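Local coordinates for hypothetical sugar ABC-transporter sugar binding protein (Arthrobacter globiformis, PDB 7BVT) that binds the cyclic tetrasaccharide cyclic alpha-maltosyl-(1→6)-maltose and probably hands it to an ABC transporter for uptake, at residues A[107-112]-A[301-306]; A[148-153]-A[177-182]; A[154-159]-A[169-174]. One frame throughout, in Å; residues are numbered along the deposited sequence.

Along the chain the segments are nested. Contact 1 joins 107-112 to 301-306 and encloses the others; inside it, contact 2 pairs 148-153 with 177-182, and contact 3 pairs 154-159 with 169-174 within that loop. Contacts 2 and 3 share helix 165-179, touch each other, and have centres about 7 Å apart. Contact 1 lies on the opposite side of the chain's centre, its centre about 53 Å from that of contact 2 and 52 Å from that of contact 3. Contacts so far apart are consistent with the two-lobed fold of solute-binding proteins. Contact 1 joins two surface loops, whereas contacts 2 and 3 pack helix 148-153 and the loop that follows it against helix 165-179.

Contact 1: A[107-112]-A[301-306]; sequences NGRIPD and VFENSD
Where the loop after strand 292-301 turns into helix 306-319, the guanidinium of Arg109 reaches across to Asp306 and Glu303. With CG beside its own backbone N (chi1 -60°), the arginine runs extended from CG to NE, which carries the charge clear of the 107-112 loop. NH2 makes a long salt bridge to Asp306 OD1 at 3.9 Å, the guanidinium and carboxylate planes lying 27° apart. NH1 comes within 3.7 Å of Asp306 O. The link to Glu303 is indirect: a water in the guanidinium plane, at its edge, accepts from Arg109 NH2 at 3.0 Å and donates to Glu303 OE2 at 2.7 Å. A stronger partner of Arg109 lies one helical turn on, where NH1 forms a salt bridge with Asp310. Ser305 suits the N-cap of the same helix because its side chain can cap a backbone N of the first turn. Arginine fits its own place because a long side chain with several N-H groups can serve two aspartates directly and Glu303 through water. Asp306 sits in the helix's first turn, where the partial positive charge probably favours its carboxylate, while the water bridge suggests an attraction softened by solvent rather than a rigid tie.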
loop_
_atom_site.group_PDB
_atom_site.type_symbol
_atom_site.label_atom_id
_atom_site.label_comp_id
_atom_site.label_asym_id
_atom_site.label_seq_id
_atom_site.Cartn_x
_atom_site.Cartn_y
_atom_site.Cartn_z
ATOM N N ASN A 107 -8.613 4.919 -20.449
ATOM C CA ASN A 107 -9.205 6.221 -20.774
ATOM C C ASN A 107 -10.076 6.080 -22.015
ATOM O O ASN A 107 -9.683 5.423 -22.953
ATOM C CB ASN A 107 -8.139 7.254 -21.069
ATOM C CG ASN A 107 -7.391 7.677 -19.834
ATOM O OD1 ASN A 107 -7.977 7.840 -18.763
ATOM N ND2 ASN A 107 -6.087 7.901 -20.027
ATOM N N GLY A 108 -11.270 6.641 -21.931
ATOM C CA GLY A 108 -12.273 6.508 -22.993
ATOM C C GLY A 108 -13.048 5.208 -22.914
ATOM O O GLY A 108 -13.960 5.025 -23.746
ATOM N N ARG A 109 -12.730 4.336 -21.957
ATOM C CA ARG A 109 -13.459 3.038 -21.774
ATOM C C ARG A 109 -14.201 3.083 -20.438
ATOM O O ARG A 109 -15.367 2.731 -20.370
ATOM C CB ARG A 109 -12.480 1.869 -21.863
ATOM C CG ARG A 109 -11.728 1.765 -23.186
ATOM C CD ARG A 109 -11.027 0.430 -23.395
ATOM N NE ARG A 109 -9.937 0.537 -24.407
ATOM C CZ ARG A 109 -10.119 0.430 -25.712
ATOM N NH1 ARG A 109 -11.300 0.118 -26.205
ATOM N NH2 ARG A 109 -9.107 0.561 -26.546
ATOM N N ILE A 110 -13.545 3.513 -19.401
ATOM C CA ILE A 110 -14.182 3.784 -18.085
ATOM C C ILE A 110 -14.620 5.235 -18.085
ATOM O O ILE A 110 -13.848 6.085 -18.549
ATOM C CB ILE A 110 -13.192 3.435 -16.952
ATOM C CG1 ILE A 110 -12.788 1.961 -17.055
ATOM C CG2 ILE A 110 -13.750 3.832 -15.606
ATOM C CD1 ILE A 110 -11.826 1.501 -15.964
ATOM N N PRO A 111 -15.790 5.594 -17.545
ATOM C CA PRO A 111 -16.254 6.976 -17.622
ATOM C C PRO A 111 -15.236 7.951 -17.031
ATOM O O PRO A 111 -14.606 7.718 -15.993
ATOM C CB PRO A 111 -17.542 6.991 -16.792
ATOM C CG PRO A 111 -18.056 5.593 -17.009
ATOM C CD PRO A 111 -16.816 4.743 -16.920
ATOM N N ASP A 112 -15.063 9.062 -17.725
ATOM C CA ASP A 112 -14.137 10.109 -17.287
ATOM C C ASP A 112 -14.402 10.484 -15.829
ATOM O O ASP A 112 -13.419 10.622 -15.006
ATOM C CB ASP A 112 -14.261 11.351 -18.169
ATOM C CG ASP A 112 -14.069 11.216 -19.675
ATOM O OD1 ASP A 112 -13.640 10.164 -20.194
ATOM O OD2 ASP A 112 -14.297 12.232 -20.355
ATOM N N VAL A 301 -6.498 -4.451 -18.240
ATOM C CA VAL A 301 -7.182 -5.132 -19.389
ATOM C C VAL A 301 -6.138 -5.424 -20.444
ATOM O O VAL A 301 -5.482 -4.486 -20.917
ATOM C CB VAL A 301 -8.329 -4.292 -19.942
ATOM C CG1 VAL A 301 -8.891 -4.878 -21.235
ATOM C CG2 VAL A 301 -9.395 -4.019 -18.916
ATOM N N PHE A 302 -5.913 -6.685 -20.786
ATOM C CA PHE A 302 -4.981 -7.044 -21.865
ATOM C C PHE A 302 -5.677 -6.750 -23.213
ATOM O O PHE A 302 -6.851 -7.124 -23.393
ATOM C CB PHE A 302 -4.552 -8.514 -21.798
ATOM C CG PHE A 302 -3.553 -8.790 -20.717
ATOM C CD1 PHE A 302 -2.232 -8.406 -20.875
ATOM C CD2 PHE A 302 -3.949 -9.346 -19.513
ATOM C CE1 PHE A 302 -1.312 -8.651 -19.872
ATOM C CE2 PHE A 302 -3.022 -9.568 -18.501
ATOM C CZ PHE A 302 -1.720 -9.201 -18.689
ATOM N N GLU A 303 -4.999 -6.058 -24.120
ATOM C CA GLU A 303 -5.631 -5.598 -25.382
ATOM C C GLU A 303 -5.911 -6.781 -26.300
ATOM O O GLU A 303 -5.003 -7.563 -26.548
ATOM C CB GLU A 303 -4.731 -4.627 -26.114
ATOM C CG GLU A 303 -5.531 -3.833 -27.122
ATOM C CD GLU A 303 -4.802 -2.552 -27.415
ATOM O OE1 GLU A 303 -3.691 -2.652 -27.974
ATOM O OE2 GLU A 303 -5.288 -1.502 -26.962
ATOM N N ASN A 304 -7.152 -6.837 -26.768
ATOM C CA ASN A 304 -7.722 -7.796 -27.737
ATOM C C ASN A 304 -8.350 -6.934 -28.845
ATOM O O ASN A 304 -7.608 -6.089 -29.384
ATOM C CB ASN A 304 -8.634 -8.775 -26.991
ATOM C CG ASN A 304 -7.864 -9.740 -26.103
ATOM O OD1 ASN A 304 -8.021 -9.765 -24.867
ATOM N ND2 ASN A 304 -7.087 -10.596 -26.743
ATOM N N SER A 305 -9.642 -7.070 -29.153
ATOM C CA SER A 305 -10.369 -6.144 -30.070
ATOM C C SER A 305 -10.930 -4.958 -29.271
ATOM O O SER A 305 -11.018 -5.087 -28.045
ATOM C CB SER A 305 -11.460 -6.865 -30.789
ATOM O OG SER A 305 -12.530 -7.137 -29.898
ATOM N N ASP A 306 -11.327 -3.854 -29.918
ATOM C CA ASP A 306 -11.901 -2.686 -29.185
ATOM C C ASP A 306 -13.203 -3.143 -28.505
ATOM O O ASP A 306 -13.510 -2.584 -27.459
ATOM C CB ASP A 306 -12.158 -1.450 -30.066
ATOM C CG ASP A 306 -10.944 -0.818 -30.734
ATOM O OD1 ASP A 306 -9.872 -0.741 -30.111
ATOM O OD2 ASP A 306 -11.100 -0.348 -31.873
HETATM O O HOH W 1 -6.170 0.812 -25.855
#

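Contact 2: A[148-153]-A[177-182]; sequences KTLFAE and DETGKP
Leu150 and Thr179 are brought together by their first torsions. The leucine holds CG anti to its N (chi1 -176°), which sends its branch out from helix 148-153. Thr179 tucks OG1 between its backbone N and carbonyl carbon (chi1 75°), leaving CG2 beside the N. The two methyls then meet, Leu150 CD1 lying 3.7 Å from Thr179 CG2, with the side chains at an oblique angle. Leu150 also rests on the aliphatic part of Lys181, whose CD is 4.1 Å from CD1 and equally far from CD2. Threonine suits the end of its helix because its two branches divide the work: CG2 packs, while OG1 accepts from Lys181 N at 3.1 Å (153° at the hydrogen), an ST turn, and also bonds to Ile175 O. An alanine in place of Thr179 would probably leave the amide of Lys181 without this acceptor and open a gap beside Leu150 CD1. Gly180, with positive phi, readily ends the helix. Farther out, a water links Lys181 NZ (2.8 Å) to Glu153 OE1 (2.9 Å). Ile175 of helix 165-179 also packs on Leu150, so the short helix 148-153, directly following strand 140-147, lies against that helix's last turns.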
loop_
_atom_site.group_PDB
_atom_site.type_symbol
_atom_site.label_atom_id
_atom_site.label_comp_id
_atom_site.label_asym_id
_atom_site.label_seq_id
_atom_site.Cartn_x
_atom_site.Cartn_y
_atom_site.Cartn_z
ATOM N N LYS A 148 -2.979 0.033 23.873
ATOM C CA LYS A 148 -3.474 1.004 24.861
ATOM C C LYS A 148 -3.088 0.521 26.263
ATOM O O LYS A 148 -2.794 1.372 27.128
ATOM C CB LYS A 148 -4.993 1.164 24.737
ATOM C CG LYS A 148 -5.493 1.671 23.397
ATOM C CD LYS A 148 -6.913 2.256 23.539
ATOM C CE LYS A 148 -7.574 2.521 22.198
ATOM N NZ LYS A 148 -8.922 3.097 22.396
ATOM N N THR A 149 -3.126 -0.787 26.519
ATOM C CA THR A 149 -2.847 -1.311 27.884
ATOM C C THR A 149 -1.386 -0.999 28.238
ATOM O O THR A 149 -1.108 -0.489 29.360
ATOM C CB THR A 149 -3.097 -2.812 27.982
ATOM O OG1 THR A 149 -4.487 -2.892 27.612
ATOM C CG2 THR A 149 -2.749 -3.350 29.366
ATOM N N LEU A 150 -0.469 -1.242 27.298
ATOM C CA LEU A 150 0.969 -0.980 27.558
ATOM C C LEU A 150 1.226 0.523 27.697
ATOM O O LEU A 150 2.023 0.915 28.565
ATOM C CB LEU A 150 1.807 -1.583 26.438
ATOM C CG LEU A 150 3.318 -1.469 26.654
ATOM C CD1 LEU A 150 3.703 -2.020 28.007
ATOM C CD2 LEU A 150 4.067 -2.209 25.582
ATOM N N PHE A 151 0.645 1.366 26.836
ATOM C CA PHE A 151 0.696 2.840 26.981
ATOM C C PHE A 151 0.256 3.244 28.387
ATOM O O PHE A 151 0.930 3.993 29.048
ATOM C CB PHE A 151 -0.228 3.558 26.019
ATOM C CG PHE A 151 0.398 4.011 24.719
ATOM C CD1 PHE A 151 1.138 3.147 23.930
ATOM C CD2 PHE A 151 0.187 5.303 24.317
ATOM C CE1 PHE A 151 1.752 3.632 22.772
ATOM C CE2 PHE A 151 0.721 5.746 23.110
ATOM C CZ PHE A 151 1.481 4.890 22.357
ATOM N N ALA A 152 -0.846 2.676 28.863
ATOM C CA ALA A 152 -1.392 3.061 30.184
ATOM C C ALA A 152 -0.432 2.589 31.281
ATOM O O ALA A 152 -0.215 3.368 32.234
ATOM C CB ALA A 152 -2.797 2.494 30.305
ATOM N N GLU A 153 0.119 1.389 31.160
ATOM C CA GLU A 153 1.091 0.817 32.120
ATOM C C GLU A 153 2.307 1.732 32.228
ATOM O O GLU A 153 2.864 1.857 33.332
ATOM C CB GLU A 153 1.544 -0.571 31.729
ATOM C CG GLU A 153 2.197 -1.314 32.898
ATOM C CD GLU A 153 2.533 -2.785 32.655
ATOM O OE1 GLU A 153 2.187 -3.321 31.585
ATOM O OE2 GLU A 153 3.168 -3.395 33.566
ATOM N N ASP A 177 11.565 2.830 29.252
ATOM C CA ASP A 177 12.101 3.196 30.605
ATOM C C ASP A 177 11.215 2.505 31.655
ATOM O O ASP A 177 11.752 1.914 32.620
ATOM C CB ASP A 177 12.168 4.718 30.794
ATOM C CG ASP A 177 13.298 5.387 30.037
ATOM O OD1 ASP A 177 14.147 4.682 29.500
ATOM O OD2 ASP A 177 13.270 6.590 29.958
ATOM N N GLU A 178 9.894 2.592 31.502
ATOM C CA GLU A 178 8.912 2.144 32.517
ATOM C C GLU A 178 8.640 0.647 32.407
ATOM O O GLU A 178 8.346 0.067 33.442
ATOM C CB GLU A 178 7.619 2.949 32.412
ATOM C CG GLU A 178 7.780 4.410 32.770
ATOM C CD GLU A 178 8.215 4.748 34.204
ATOM O OE1 GLU A 178 8.063 3.905 35.085
ATOM O OE2 GLU A 178 8.686 5.864 34.426
ATOM N N THR A 179 8.745 -0.004 31.245
ATOM C CA THR A 179 8.318 -1.427 31.095
ATOM C C THR A 179 9.413 -2.372 30.601
ATOM O O THR A 179 9.154 -3.598 30.588
ATOM C CB THR A 179 7.111 -1.586 30.169
ATOM O OG1 THR A 179 7.534 -1.428 28.801
ATOM C CG2 THR A 179 6.054 -0.575 30.514
ATOM N N GLY A 180 10.535 -1.844 30.120
ATOM C CA GLY A 180 11.598 -2.636 29.484
ATOM C C GLY A 180 11.228 -3.109 28.076
ATOM O O GLY A 180 12.020 -3.787 27.448
ATOM N N LYS A 181 10.057 -2.739 27.568
ATOM C CA LYS A 181 9.606 -3.208 26.250
ATOM C C LYS A 181 9.877 -2.133 25.187
ATOM O O LYS A 181 9.794 -0.917 25.456
ATOM C CB LYS A 181 8.118 -3.540 26.342
ATOM C CG LYS A 181 7.817 -4.786 27.158
ATOM C CD LYS A 181 6.364 -5.029 27.437
ATOM C CE LYS A 181 6.174 -6.168 28.429
ATOM N NZ LYS A 181 4.746 -6.549 28.615
ATOM N N PRO A 182 10.109 -2.555 23.921
ATOM C CA PRO A 182 10.257 -1.585 22.832
ATOM C C PRO A 182 9.002 -0.721 22.760
ATOM O O PRO A 182 7.892 -1.275 22.834
ATOM C CB PRO A 182 10.386 -2.423 21.543
ATOM C CG PRO A 182 10.685 -3.816 22.027
ATOM C CD PRO A 182 10.060 -3.919 23.402
HETATM O O HOH W 2 4.636 -4.492 30.579
#

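Contact 3: A[154-159]-A[169-174]; sequences AGLDPE and KAAGQT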
loop_
_atom_site.group_PDB
_atom_site.type_symbol
_atom_site.label_atom_id
_atom_site.label_comp_id
_atom_site.label_asym_id
_atom_site.label_seq_id
_atom_site.Cartn_x
_atom_site.Cartn_y
_atom_site.Cartn_z
ATOM N N ALA A 154 2.674 2.394 31.136
ATOM C CA ALA A 154 3.895 3.223 31.106
ATOM C C ALA A 154 3.598 4.605 31.642
ATOM O O ALA A 154 4.514 5.423 31.637
ATOM C CB ALA A 154 4.441 3.254 29.685
ATOM N N GLY A 155 2.349 4.944 31.971
ATOM C CA GLY A 155 1.990 6.297 32.414
ATOM C C GLY A 155 1.590 7.212 31.285
ATOM O O GLY A 155 1.455 8.407 31.561
ATOM N N LEU A 156 1.402 6.678 30.047
ATOM C CA LEU A 156 0.817 7.484 28.946
ATOM C C LEU A 156 -0.701 7.449 28.990
ATOM O O LEU A 156 -1.272 6.463 29.504
ATOM C CB LEU A 156 1.329 6.931 27.622
ATOM C CG LEU A 156 2.840 6.777 27.528
ATOM C CD1 LEU A 156 3.209 6.201 26.186
ATOM C CD2 LEU A 156 3.489 8.137 27.781
ATOM N N ASP A 157 -1.306 8.448 28.389
ATOM C CA ASP A 157 -2.776 8.504 28.142
ATOM C C ASP A 157 -3.070 7.483 27.052
ATOM O O ASP A 157 -2.600 7.623 25.911
ATOM C CB ASP A 157 -3.215 9.922 27.813
ATOM C CG ASP A 157 -4.697 10.085 27.539
ATOM O OD1 ASP A 157 -5.392 9.054 27.357
ATOM O OD2 ASP A 157 -5.090 11.226 27.368
ATOM N N PRO A 158 -3.836 6.404 27.345
ATOM C CA PRO A 158 -4.112 5.376 26.341
ATOM C C PRO A 158 -4.968 5.850 25.149
ATOM O O PRO A 158 -5.060 5.055 24.200
ATOM C CB PRO A 158 -4.837 4.303 27.190
ATOM C CG PRO A 158 -5.574 5.138 28.207
ATOM C CD PRO A 158 -4.530 6.144 28.633
ATOM N N GLU A 159 -5.509 7.071 25.190
ATOM C CA GLU A 159 -6.414 7.607 24.135
ATOM C C GLU A 159 -5.710 8.726 23.366
ATOM O O GLU A 159 -6.379 9.325 22.583
ATOM C CB GLU A 159 -7.731 8.130 24.747
ATOM C CG GLU A 159 -8.521 7.049 25.449
ATOM C CD GLU A 159 -8.902 5.912 24.539
ATOM O OE1 GLU A 159 -9.169 6.190 23.391
ATOM O OE2 GLU A 159 -8.884 4.751 24.980
ATOM N N LYS A 169 9.166 9.490 19.701
ATOM C CA LYS A 169 10.445 9.107 20.332
ATOM C C LYS A 169 10.291 9.227 21.864
ATOM O O LYS A 169 10.784 8.361 22.544
ATOM C CB LYS A 169 11.575 10.005 19.811
ATOM C CG LYS A 169 12.039 9.606 18.412
ATOM C CD LYS A 169 13.098 10.485 17.846
ATOM C CE LYS A 169 12.531 11.824 17.374
ATOM N NZ LYS A 169 13.594 12.730 16.891
ATOM N N ALA A 170 9.657 10.289 22.348
ATOM C CA ALA A 170 9.522 10.561 23.816
ATOM C C ALA A 170 8.553 9.552 24.447
ATOM O O ALA A 170 8.896 8.897 25.465
ATOM C CB ALA A 170 9.068 11.977 24.032
ATOM N N ALA A 171 7.411 9.309 23.823
ATOM C CA ALA A 171 6.456 8.296 24.350
ATOM C C ALA A 171 7.084 6.917 24.289
ATOM O O ALA A 171 6.920 6.139 25.223
ATOM C CB ALA A 171 5.140 8.312 23.578
ATOM N N GLY A 172 7.789 6.569 23.205
ATOM C CA GLY A 172 8.455 5.273 23.153
ATOM C C GLY A 172 9.515 5.158 24.229
ATOM O O GLY A 172 9.692 4.039 24.708
ATOM N N GLN A 173 10.255 6.228 24.476
ATOM C CA GLN A 173 11.287 6.224 25.543
ATOM C C GLN A 173 10.628 5.940 26.894
ATOM O O GLN A 173 11.173 5.147 27.689
ATOM C CB GLN A 173 12.051 7.534 25.556
ATOM C CG GLN A 173 13.239 7.576 26.494
ATOM C CD GLN A 173 14.366 6.696 26.026
ATOM O OE1 GLN A 173 14.829 6.844 24.874
ATOM N NE2 GLN A 173 14.815 5.794 26.894
ATOM N N THR A 174 9.502 6.537 27.157
ATOM C CA THR A 174 8.764 6.280 28.417
ATOM C C THR A 174 8.370 4.808 28.505
ATOM O O THR A 174 8.558 4.186 29.544
ATOM C CB THR A 174 7.587 7.220 28.482
ATOM O OG1 THR A 174 8.086 8.549 28.580
ATOM C CG2 THR A 174 6.668 6.946 29.660
#
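Leu156 and Ala154 meet Ala171 and Thr174 through methyl groups set against methyls and backbone carbonyl oxygens; the flat carboxylate of Asp157 belongs to the loop beyond Leu156 and takes no part in this packing. Its OD1 is approached from above the carboxylate plane, 46° out of it, by Glu159 N at 2.9 Å, an Asx turn that fixes the loop just beyond Leu156. Across the contact, Leu156 divides its branch: CD1 lies 3.9 Å from Ala171 CB and 3.8 Å from Ala171 O, while CD2 sits 3.9 Å from Thr174 CG2. With CG beside its backbone N (chi1 -52°), the leucine can lay both methyls along the helix. Thr174 turns CG2 anti to its own N, pressing this methyl against Ala154 O at a close 3.3 Å. Small residues suit this approach: the CA atoms of Ala154 and Thr174 are 6.3 Å apart, and the single methyl of Ala171 lets the leucine settle on the helix backbone. Gly155 closes helix 148-153 with a Schellman motif; its positive phi would jam a CB against the carbonyl of Ala154. The loop is tied back to that helix by a salt bridge from Glu159 OE2 to Lys148 NZ, while Pro158 packs on Ala152. Leu156 also touches Phe151 of helix 148-153 and Ile175 of helix 165-179, filling the angle between the two helices, and Lys169 of the latter reaches Tyr233 on helix 225-239.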